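PDB 5XDC: thermophilic dibenzothiophene desulfurization enzyme C from Paenibacillus sp. A11-2, which probably oxidises dibenzothiophene to its sulfoxide and then to its sulfone, using reduced FMN and molecular oxygen. Local coordinates for residues 56-61 with 93-98; 68-73 with 318-323; 246-251 with 336-341. All blocks are in the same frame, centred on the assembly; numbering follows the deposited sequence.

In the fold
All three contacts lie in the helical part of the chain. Interactions 1 and 3 are buried and apolar across their segments, whereas interaction 2 is only partly buried and adds a polar bond, from a side chain to a helix-end amide. The elements are shared: helix 85-104 of interaction 1 meets helix 247-276 of interaction 3 through S96, which pairs with T251 and W247. Loop residue L58 of interaction 1 packs on W70 of interaction 2, and I250 of interaction 3 touches both W70 and V320. Centres of interactions 1 and 3 are about 17 Å apart, with interaction 2 about 12 Å from each.

Interaction 1 (56-61 with 93-98); sequences TLLISK and YHFSNF
Two phenylalanine rings of helix 85-104 receive three consecutive hydrophobic side chains of the loop 56-61. L58 is shared between the rings: its CB lies 3.6 Å from CE2 of F98, while its CD1 lies 3.9 Å from CD1 of F95. On one flank L57 meets the far end of the F95 ring, CB to CE1 at 4.0 Å, with CD1 beside CZ. On the other, I59 brings CG1 to 3.6 Å from CE1 of F98. All these approaches are oblique, so the fit rests on aliphatic carbons nestling against the rings and not on stacking. Different first torsions aim the rings: F95 has CG anti to the carbonyl carbon (chi1 -67°), F98 has CG anti to the backbone N (chi1 177°), and being three residues apart they emerge on the same side of the helix.

The next layer fixes these groups. The ring of H94 sets CD2 3.7 Å above the centre of one F95 face, and H94 is itself held by the backbone at both nitrogens, NE2 to L55 O and ND1 to L124 N, a pairing consistent with a neutral ring protonated on NE2. A type I turn from T56 to I59, closed by I59 N donating to T56 O at 3.1 Å, carries L57 and L58 at its two central positions. Backbone hydrogen bonds pair T56 with L66, L57 with E68 and I59 with G67, tying that turn to the chain leading into helix 70-83, whose V73 touches L57, L58 and F95.

The same helix carries Y93, an FMN-binding residue well away from this loop, with its hydroxyl bonded to E130 and H385. The contact thus belongs to the hydrophobic core of the helical N-terminal domain of the acyl-CoA dehydrogenase fold, backing a helix that contributes to the flavin site.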
loop_
_atom_site.group_PDB
_atom_site.type_symbol
_atom_site.label_atom_id
_atom_site.label_comp_id
_atom_site.label_asym_id
_atom_site.label_seq_id
_atom_site.Cartn_x
_atom_site.Cartn_y
_atom_site.Cartn_z
ATOM N N THR B 56 -27.311 30.710 0.101
ATOM C CA THR B 56 -28.592 30.547 -0.568
ATOM C C THR B 56 -28.472 29.778 -1.884
ATOM O O THR B 56 -29.404 29.805 -2.689
ATOM C CB THR B 56 -29.238 31.914 -0.831
ATOM O OG1 THR B 56 -28.549 32.586 -1.887
ATOM C CG2 THR B 56 -29.200 32.800 0.409
ATOM N N LEU B 57 -27.349 29.077 -2.109
ATOM C CA LEU B 57 -27.109 28.422 -3.398
ATOM C C LEU B 57 -28.269 27.546 -3.844
ATOM O O LEU B 57 -28.600 27.512 -5.035
ATOM C CB LEU B 57 -25.820 27.584 -3.345
ATOM C CG LEU B 57 -24.546 28.347 -3.719
ATOM C CD1 LEU B 57 -23.283 27.600 -3.276
ATOM C CD2 LEU B 57 -24.498 28.578 -5.236
ATOM N N LEU B 58 -28.873 26.791 -2.931
ATOM C CA LEU B 58 -29.875 25.799 -3.303
ATOM C C LEU B 58 -31.308 26.297 -3.140
ATOM O O LEU B 58 -32.241 25.566 -3.490
ATOM C CB LEU B 58 -29.695 24.509 -2.491
ATOM C CG LEU B 58 -28.421 23.707 -2.777
ATOM C CD1 LEU B 58 -28.288 22.568 -1.776
ATOM C CD2 LEU B 58 -28.408 23.171 -4.199
ATOM N N ILE B 59 -31.509 27.495 -2.603
ATOM C CA ILE B 59 -32.851 28.067 -2.528
ATOM C C ILE B 59 -33.224 28.541 -3.929
ATOM O O ILE B 59 -32.411 29.164 -4.613
ATOM C CB ILE B 59 -32.897 29.215 -1.507
ATOM C CG1 ILE B 59 -32.680 28.680 -0.084
ATOM C CG2 ILE B 59 -34.238 29.978 -1.564
ATOM C CD1 ILE B 59 -32.450 29.781 0.941
ATOM N N SER B 60 -34.442 28.230 -4.362
ATOM C CA SER B 60 -34.881 28.615 -5.699
ATOM C C SER B 60 -34.844 30.127 -5.883
ATOM O O SER B 60 -34.973 30.902 -4.933
ATOM C CB SER B 60 -36.299 28.121 -5.945
ATOM O OG SER B 60 -37.198 28.854 -5.128
ATOM N N LYS B 61 -34.696 30.551 -7.136
ATOM C CA LYS B 61 -34.757 31.978 -7.427
ATOM C C LYS B 61 -36.111 32.562 -7.041
ATOM O O LYS B 61 -36.179 33.709 -6.582
ATOM C CB LYS B 61 -34.458 32.229 -8.907
ATOM C CG LYS B 61 -33.008 31.950 -9.279
ATOM C CD LYS B 61 -32.722 32.275 -10.737
ATOM C CE LYS B 61 -31.257 32.040 -11.061
ATOM N NZ LYS B 61 -30.935 32.458 -12.448
ATOM N N TYR B 93 -21.583 21.725 6.017
ATOM C CA TYR B 93 -22.597 21.267 6.954
ATOM C C TYR B 93 -23.854 22.119 6.867
ATOM O O TYR B 93 -24.958 21.617 7.090
ATOM C CB TYR B 93 -22.069 21.312 8.381
ATOM C CG TYR B 93 -21.467 20.037 8.881
ATOM C CD1 TYR B 93 -20.176 19.664 8.520
ATOM C CD2 TYR B 93 -22.168 19.221 9.747
ATOM C CE1 TYR B 93 -19.604 18.495 8.995
ATOM C CE2 TYR B 93 -21.601 18.039 10.242
ATOM C CZ TYR B 93 -20.316 17.681 9.858
ATOM O OH TYR B 93 -19.720 16.516 10.325
ATOM N N HIS B 94 -23.697 23.405 6.574
ATOM C CA HIS B 94 -24.856 24.251 6.319
ATOM C C HIS B 94 -25.751 23.629 5.251
ATOM O O HIS B 94 -26.971 23.567 5.417
ATOM C CB HIS B 94 -24.389 25.640 5.912
ATOM C CG HIS B 94 -25.449 26.479 5.271
ATOM N ND1 HIS B 94 -26.291 27.300 5.992
ATOM C CD2 HIS B 94 -25.781 26.645 3.970
ATOM C CE1 HIS B 94 -27.112 27.921 5.161
ATOM N NE2 HIS B 94 -26.826 27.536 3.928
ATOM N N PHE B 95 -25.158 23.125 4.168
ATOM C CA PHE B 95 -25.973 22.502 3.127
ATOM C C PHE B 95 -26.499 21.129 3.527
ATOM O O PHE B 95 -27.572 20.728 3.062
ATOM C CB PHE B 95 -25.187 22.443 1.815
ATOM C CG PHE B 95 -24.937 23.802 1.240
ATOM C CD1 PHE B 95 -25.972 24.528 0.674
ATOM C CD2 PHE B 95 -23.707 24.403 1.364
ATOM C CE1 PHE B 95 -25.746 25.795 0.186
ATOM C CE2 PHE B 95 -23.479 25.666 0.890
ATOM C CZ PHE B 95 -24.511 26.375 0.294
ATOM N N SER B 96 -25.791 20.383 4.382
ATOM C CA SER B 96 -26.383 19.176 4.947
ATOM C C SER B 96 -27.622 19.516 5.760
ATOM O O SER B 96 -28.665 18.869 5.625
ATOM C CB SER B 96 -25.369 18.428 5.816
ATOM O OG SER B 96 -25.987 17.367 6.517
ATOM N N ASN B 97 -27.527 20.554 6.595
ATOM C CA ASN B 97 -28.668 20.987 7.389
ATOM C C ASN B 97 -29.798 21.467 6.487
ATOM O O ASN B 97 -30.964 21.097 6.684
ATOM C CB ASN B 97 -28.250 22.099 8.350
ATOM C CG ASN B 97 -27.173 21.653 9.347
ATOM O OD1 ASN B 97 -27.098 20.483 9.708
ATOM N ND2 ASN B 97 -26.351 22.589 9.786
ATOM N N PHE B 98 -29.456 22.256 5.477
ATOM C CA PHE B 98 -30.450 22.729 4.524
ATOM C C PHE B 98 -31.128 21.568 3.812
ATOM O O PHE B 98 -32.349 21.564 3.641
ATOM C CB PHE B 98 -29.799 23.658 3.510
ATOM C CG PHE B 98 -30.758 24.123 2.470
ATOM C CD1 PHE B 98 -31.551 25.227 2.708
ATOM C CD2 PHE B 98 -30.927 23.416 1.294
ATOM C CE1 PHE B 98 -32.471 25.649 1.773
ATOM C CE2 PHE B 98 -31.866 23.846 0.348
ATOM C CZ PHE B 98 -32.623 24.955 0.600
#

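Interaction 2 (68-73 with 318-323); sequences ESWPTV and LRVQEL. With SO4 (sulfate ion), chain K.
Q321 leaves its helix with CG anti to the backbone N (chi1 -179°) and then bends at chi2 (64°), which swings its amide across to the start of helix 70-83. There OE1 accepts the backbone N-H of W70 at 2.8 Å, and the bond is almost perfectly straight at 178°, although the donor sits well above the carbonyl plane. S69 occupies the N-cap position, so a glutamine of another helix supplies the acceptor for the first-turn amide that follows it. NE2 of Q321 bonds to E325, which fixes the rotation of the amide. An alanine at Q321 removes the acceptor of the W70 N-H and the bond to E325, and would probably loosen the join between the two helices.

Just before the N-cap residue, E68 folds back so that OE1 accepts S69 N at 3.0 Å and T72 OG1 at 2.7 Å, the latter from above the carboxylate plane. Apolar contacts flank the polar one. V320 makes a CH-pi contact, its CG1 standing 3.9 Å from the centroid of the five-membered ring of W70, over one face, while Q321 OE1 lies at the edge of the indole. P71 packs CG against CD2 of L318 at 3.8 Å and CD against CB of Q321.

Turned away from this junction, R319 binds a sulfate, probably from the crystallisation liquor, through NH1 to O2 at 2.9 Å and NH2 to O4 at 3.0 Å; R326 and Q333 also hold the ion. Around W70, W324 comes edge-to-face, F95 and A99 of helix 85-104 pack nearby, and I250 of helix 247-276 touches both W70 and V320. V320 also reaches L337 of helix 331-363, placing the junction where N-terminal and C-terminal helices converge.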
loop_
_atom_site.group_PDB
_atom_site.type_symbol
_atom_site.label_atom_id
_atom_site.label_comp_id
_atom_site.label_asym_id
_atom_site.label_seq_id
_atom_site.Cartn_x
_atom_site.Cartn_y
_atom_site.Cartn_z
ATOM N N GLU B 68 -29.103 27.416 -7.800
ATOM C CA GLU B 68 -27.980 26.641 -8.296
ATOM C C GLU B 68 -28.167 25.161 -7.973
ATOM O O GLU B 68 -29.172 24.739 -7.397
ATOM C CB GLU B 68 -26.680 27.192 -7.720
ATOM C CG GLU B 68 -25.988 28.154 -8.631
ATOM C CD GLU B 68 -25.305 27.458 -9.812
ATOM O OE1 GLU B 68 -25.406 26.206 -9.952
ATOM O OE2 GLU B 68 -24.660 28.175 -10.592
ATOM N N SER B 69 -27.179 24.351 -8.358
ATOM C CA SER B 69 -27.269 22.905 -8.300
ATOM C C SER B 69 -26.266 22.331 -7.304
ATOM O O SER B 69 -25.300 22.988 -6.911
ATOM C CB SER B 69 -26.993 22.304 -9.678
ATOM O OG SER B 69 -25.630 22.551 -10.013
ATOM N N TRP B 70 -26.497 21.077 -6.945
ATOM C CA TRP B 70 -25.558 20.377 -6.069
ATOM C C TRP B 70 -24.151 20.289 -6.652
ATOM O O TRP B 70 -23.185 20.505 -5.895
ATOM C CB TRP B 70 -26.123 18.995 -5.734
ATOM C CG TRP B 70 -27.098 19.014 -4.610
ATOM C CD1 TRP B 70 -28.452 18.841 -4.685
ATOM C CD2 TRP B 70 -26.796 19.214 -3.224
ATOM N NE1 TRP B 70 -29.005 18.912 -3.433
ATOM C CE2 TRP B 70 -28.012 19.153 -2.519
ATOM C CE3 TRP B 70 -25.614 19.447 -2.517
ATOM C CZ2 TRP B 70 -28.080 19.294 -1.139
ATOM C CZ3 TRP B 70 -25.683 19.594 -1.140
ATOM C CH2 TRP B 70 -26.907 19.532 -0.469
ATOM N N PRO B 71 -23.945 20.017 -7.948
ATOM C CA PRO B 71 -22.574 20.099 -8.487
ATOM C C PRO B 71 -21.847 21.397 -8.148
ATOM O O PRO B 71 -20.670 21.371 -7.767
ATOM C CB PRO B 71 -22.804 19.926 -10.000
ATOM C CG PRO B 71 -23.960 18.995 -10.065
ATOM C CD PRO B 71 -24.873 19.419 -8.922
ATOM N N THR B 72 -22.522 22.543 -8.261
ATOM C CA THR B 72 -21.914 23.815 -7.893
ATOM C C THR B 72 -21.606 23.878 -6.399
ATOM O O THR B 72 -20.532 24.343 -5.996
ATOM C CB THR B 72 -22.846 24.959 -8.298
ATOM O OG1 THR B 72 -22.994 24.933 -9.726
ATOM C CG2 THR B 72 -22.283 26.295 -7.879
ATOM N N VAL B 73 -22.560 23.465 -5.566
ATOM C CA VAL B 73 -22.349 23.441 -4.121
ATOM C C VAL B 73 -21.125 22.597 -3.775
ATOM O O VAL B 73 -20.242 23.032 -3.029
ATOM C CB VAL B 73 -23.607 22.909 -3.413
ATOM C CG1 VAL B 73 -23.341 22.712 -1.927
ATOM C CG2 VAL B 73 -24.798 23.858 -3.629
ATOM N N LEU B 318 -23.561 14.935 -10.054
ATOM C CA LEU B 318 -24.629 15.074 -11.045
ATOM C C LEU B 318 -25.805 14.159 -10.727
ATOM O O LEU B 318 -26.970 14.538 -10.917
ATOM C CB LEU B 318 -24.072 14.781 -12.439
ATOM C CG LEU B 318 -23.149 15.851 -13.012
ATOM C CD1 LEU B 318 -22.439 15.315 -14.250
ATOM C CD2 LEU B 318 -23.932 17.105 -13.338
ATOM N N ARG B 319 -25.528 12.962 -10.221
ATOM C CA ARG B 319 -26.598 12.044 -9.866
ATOM C C ARG B 319 -27.362 12.528 -8.636
ATOM O O ARG B 319 -28.586 12.382 -8.563
ATOM C CB ARG B 319 -26.022 10.650 -9.637
ATOM C CG ARG B 319 -27.051 9.601 -9.332
ATOM C CD ARG B 319 -28.140 9.516 -10.416
ATOM N NE ARG B 319 -29.001 8.368 -10.179
ATOM C CZ ARG B 319 -30.053 8.046 -10.924
ATOM N NH1 ARG B 319 -30.381 8.787 -11.964
ATOM N NH2 ARG B 319 -30.771 6.974 -10.628
ATOM N N VAL B 320 -26.664 13.099 -7.654
ATOM C CA VAL B 320 -27.360 13.725 -6.529
ATOM C C VAL B 320 -28.387 14.730 -7.047
ATOM O O VAL B 320 -29.541 14.761 -6.598
ATOM C CB VAL B 320 -26.358 14.406 -5.581
ATOM C CG1 VAL B 320 -27.099 15.310 -4.589
ATOM C CG2 VAL B 320 -25.509 13.365 -4.855
ATOM N N GLN B 321 -27.960 15.593 -7.969
ATOM C CA GLN B 321 -28.854 16.625 -8.489
ATOM C C GLN B 321 -30.047 15.998 -9.198
ATOM O O GLN B 321 -31.189 16.446 -9.021
ATOM C CB GLN B 321 -28.098 17.561 -9.426
ATOM C CG GLN B 321 -28.950 18.690 -10.001
ATOM C CD GLN B 321 -29.447 19.640 -8.926
ATOM O OE1 GLN B 321 -28.799 19.820 -7.893
ATOM N NE2 GLN B 321 -30.597 20.255 -9.162
ATOM N N GLU B 322 -29.808 14.952 -9.993
ATOM C CA GLU B 322 -30.913 14.315 -10.713
ATOM C C GLU B 322 -31.973 13.806 -9.743
ATOM O O GLU B 322 -33.174 14.044 -9.931
ATOM C CB GLU B 322 -30.386 13.177 -11.597
ATOM C CG GLU B 322 -31.486 12.408 -12.339
ATOM C CD GLU B 322 -32.025 13.150 -13.551
ATOM O OE1 GLU B 322 -31.657 14.330 -13.741
ATOM O OE2 GLU B 322 -32.818 12.549 -14.312
ATOM N N LEU B 323 -31.555 13.106 -8.687
ATOM C CA LEU B 323 -32.533 12.546 -7.764
ATOM C C LEU B 323 -33.139 13.610 -6.856
ATOM O O LEU B 323 -34.282 13.457 -6.414
ATOM C CB LEU B 323 -31.896 11.433 -6.935
ATOM C CG LEU B 323 -31.424 10.205 -7.732
ATOM C CD1 LEU B 323 -30.907 9.162 -6.802
ATOM C CD2 LEU B 323 -32.539 9.623 -8.608
HETATM S S SO4 K . -33.438 6.645 -13.398
HETATM O O1 SO4 K . -33.231 5.894 -14.636
HETATM O O2 SO4 K . -32.688 7.899 -13.467
HETATM O O3 SO4 K . -34.863 6.949 -13.239
HETATM O O4 SO4 K . -33.013 5.799 -12.284
#

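Interaction 3 (246-251 with 336-341); sequences LWTPIT and QLMVQV
Apolar packing dominates between the short segments 247-251 and 336-341, whose axes pass 9.1 Å apart and run nearly parallel, at 22°. P249 is the central piece, its CA and that of M338 being the closest such pair across the segments. L337 approaches the proline at about a right angle, with CD2 3.9 Å from CB of P249, and the same methyl lies 3.8 Å from CD2 of L246; one branch therefore touches both residues. V341, one turn further on, brings CG2 to 4.0 Å from CB of P249, and its CG1 lies 3.5 Å from the carbonyl O of P249, an apolar approach to a backbone oxygen.

Sulfur contacts form a second group. The M338 chain leaves with CG anti to the backbone N (chi1 -174°) and bends at chi2 (67°), which sets SD beside the proline, 3.7 Å from CA of P249 and close to CD of the same ring. This is van der Waals packing against a ring and its backbone, with T248 at its margin.

Polar bonds stay within one helix or lead outside the pair. T251 OG1 donates to W247 O at 2.9 Å, an oxygen that also accepts T251 N. T248 OG1 pairs with S411 O of the C-terminal tail, and W247 NE1 with S96 O of helix 85-104. Q340 reaches Q307 of the second subunit. The side chain of T248 is about 6 Å from that of Y413, an FMN-binding residue.

Chemically, then, the join between these two segments of the C-terminal acyl-CoA dehydrogenase-type bundle is van der Waals packing of leucine, methionine and valine round a proline, which gives a close, buried fit but no directional bond.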
loop_
_atom_site.group_PDB
_atom_site.type_symbol
_atom_site.label_atom_id
_atom_site.label_comp_id
_atom_site.label_asym_id
_atom_site.label_seq_id
_atom_site.Cartn_x
_atom_site.Cartn_y
_atom_site.Cartn_z
ATOM N N LEU B 246 -32.400 10.475 1.017
ATOM C CA LEU B 246 -31.274 11.031 0.275
ATOM C C LEU B 246 -30.374 11.878 1.159
ATOM O O LEU B 246 -29.249 12.184 0.756
ATOM C CB LEU B 246 -31.721 11.904 -0.893
ATOM C CG LEU B 246 -32.366 11.253 -2.121
ATOM C CD1 LEU B 246 -32.773 12.355 -3.102
ATOM C CD2 LEU B 246 -31.410 10.259 -2.779
ATOM N N TRP B 247 -30.844 12.270 2.342
ATOM C CA TRP B 247 -30.037 13.128 3.199
ATOM C C TRP B 247 -28.657 12.518 3.439
ATOM O O TRP B 247 -27.644 13.230 3.400
ATOM C CB TRP B 247 -30.743 13.381 4.535
ATOM C CG TRP B 247 -29.884 14.196 5.441
ATOM C CD1 TRP B 247 -29.758 15.542 5.442
ATOM C CD2 TRP B 247 -28.967 13.701 6.427
ATOM N NE1 TRP B 247 -28.842 15.934 6.388
ATOM C CE2 TRP B 247 -28.345 14.819 7.011
ATOM C CE3 TRP B 247 -28.632 12.423 6.882
ATOM C CZ2 TRP B 247 -27.387 14.701 8.020
ATOM C CZ3 TRP B 247 -27.682 12.303 7.885
ATOM C CH2 TRP B 247 -27.075 13.435 8.442
ATOM N N THR B 248 -28.601 11.200 3.658
ATOM C CA THR B 248 -27.321 10.581 4.009
ATOM C C THR B 248 -26.355 10.572 2.838
ATOM O O THR B 248 -25.218 11.037 3.012
ATOM C CB THR B 248 -27.546 9.171 4.552
ATOM O OG1 THR B 248 -28.723 9.163 5.352
ATOM C CG2 THR B 248 -26.343 8.739 5.402
ATOM N N PRO B 249 -26.703 10.068 1.643
ATOM C CA PRO B 249 -25.733 10.164 0.540
ATOM C C PRO B 249 -25.330 11.591 0.237
ATOM O O PRO B 249 -24.148 11.844 -0.019
ATOM C CB PRO B 249 -26.453 9.495 -0.643
ATOM C CG PRO B 249 -27.893 9.370 -0.217
ATOM C CD PRO B 249 -27.889 9.277 1.267
ATOM N N ILE B 250 -26.269 12.549 0.284
ATOM C CA ILE B 250 -25.914 13.949 0.066
ATOM C C ILE B 250 -24.835 14.377 1.049
ATOM O O ILE B 250 -23.845 15.019 0.681
ATOM C CB ILE B 250 -27.156 14.848 0.199
ATOM C CG1 ILE B 250 -28.061 14.648 -1.018
ATOM C CG2 ILE B 250 -26.760 16.311 0.339
ATOM C CD1 ILE B 250 -29.432 15.294 -0.861
ATOM N N THR B 251 -25.044 14.052 2.317
ATOM C CA THR B 251 -24.154 14.519 3.372
ATOM C C THR B 251 -22.818 13.793 3.316
ATOM O O THR B 251 -21.767 14.405 3.520
ATOM C CB THR B 251 -24.841 14.329 4.722
ATOM O OG1 THR B 251 -26.012 15.158 4.782
ATOM C CG2 THR B 251 -23.914 14.711 5.891
ATOM N N GLN B 336 -28.254 2.679 -4.909
ATOM C CA GLN B 336 -27.175 2.841 -5.880
ATOM C C GLN B 336 -26.424 4.139 -5.646
ATOM O O GLN B 336 -25.192 4.177 -5.720
ATOM C CB GLN B 336 -27.717 2.816 -7.304
ATOM C CG GLN B 336 -28.221 1.458 -7.731
ATOM C CD GLN B 336 -28.837 1.489 -9.113
ATOM O OE1 GLN B 336 -28.725 2.487 -9.831
ATOM N NE2 GLN B 336 -29.491 0.397 -9.497
ATOM N N LEU B 337 -27.146 5.223 -5.355
ATOM C CA LEU B 337 -26.464 6.478 -5.095
ATOM C C LEU B 337 -25.587 6.365 -3.858
ATOM O O LEU B 337 -24.434 6.811 -3.867
ATOM C CB LEU B 337 -27.474 7.608 -4.933
ATOM C CG LEU B 337 -26.817 8.934 -4.559
ATOM C CD1 LEU B 337 -25.856 9.472 -5.600
ATOM C CD2 LEU B 337 -27.882 9.983 -4.228
ATOM N N MET B 338 -26.107 5.764 -2.788
ATOM C CA MET B 338 -25.323 5.639 -1.563
ATOM C C MET B 338 -24.067 4.803 -1.797
ATOM O O MET B 338 -23.001 5.108 -1.258
ATOM C CB MET B 338 -26.171 5.034 -0.450
ATOM C CG MET B 338 -25.464 4.996 0.907
ATOM S SD MET B 338 -25.156 6.629 1.616
ATOM C CE MET B 338 -23.353 6.636 1.688
ATOM N N VAL B 339 -24.172 3.743 -2.599
ATOM C CA VAL B 339 -22.983 2.953 -2.920
ATOM C C VAL B 339 -21.967 3.805 -3.674
ATOM O O VAL B 339 -20.763 3.744 -3.400
ATOM C CB VAL B 339 -23.387 1.690 -3.707
ATOM C CG1 VAL B 339 -22.162 0.966 -4.256
ATOM C CG2 VAL B 339 -24.172 0.763 -2.821
ATOM N N GLN B 340 -22.424 4.595 -4.649
ATOM C CA GLN B 340 -21.502 5.437 -5.407
ATOM C C GLN B 340 -20.847 6.486 -4.513
ATOM O O GLN B 340 -19.660 6.787 -4.673
ATOM C CB GLN B 340 -22.222 6.118 -6.571
ATOM C CG GLN B 340 -22.605 5.198 -7.741
ATOM C CD GLN B 340 -21.408 4.603 -8.499
ATOM O OE1 GLN B 340 -20.484 5.317 -8.924
ATOM N NE2 GLN B 340 -21.433 3.287 -8.686
ATOM N N VAL B 341 -21.613 7.068 -3.583
ATOM C CA VAL B 341 -21.066 8.049 -2.647
ATOM C C VAL B 341 -20.061 7.385 -1.713
ATOM O O VAL B 341 -18.974 7.917 -1.470
ATOM C CB VAL B 341 -22.200 8.723 -1.852
ATOM C CG1 VAL B 341 -21.648 9.529 -0.671
ATOM C CG2 VAL B 341 -23.023 9.627 -2.771
#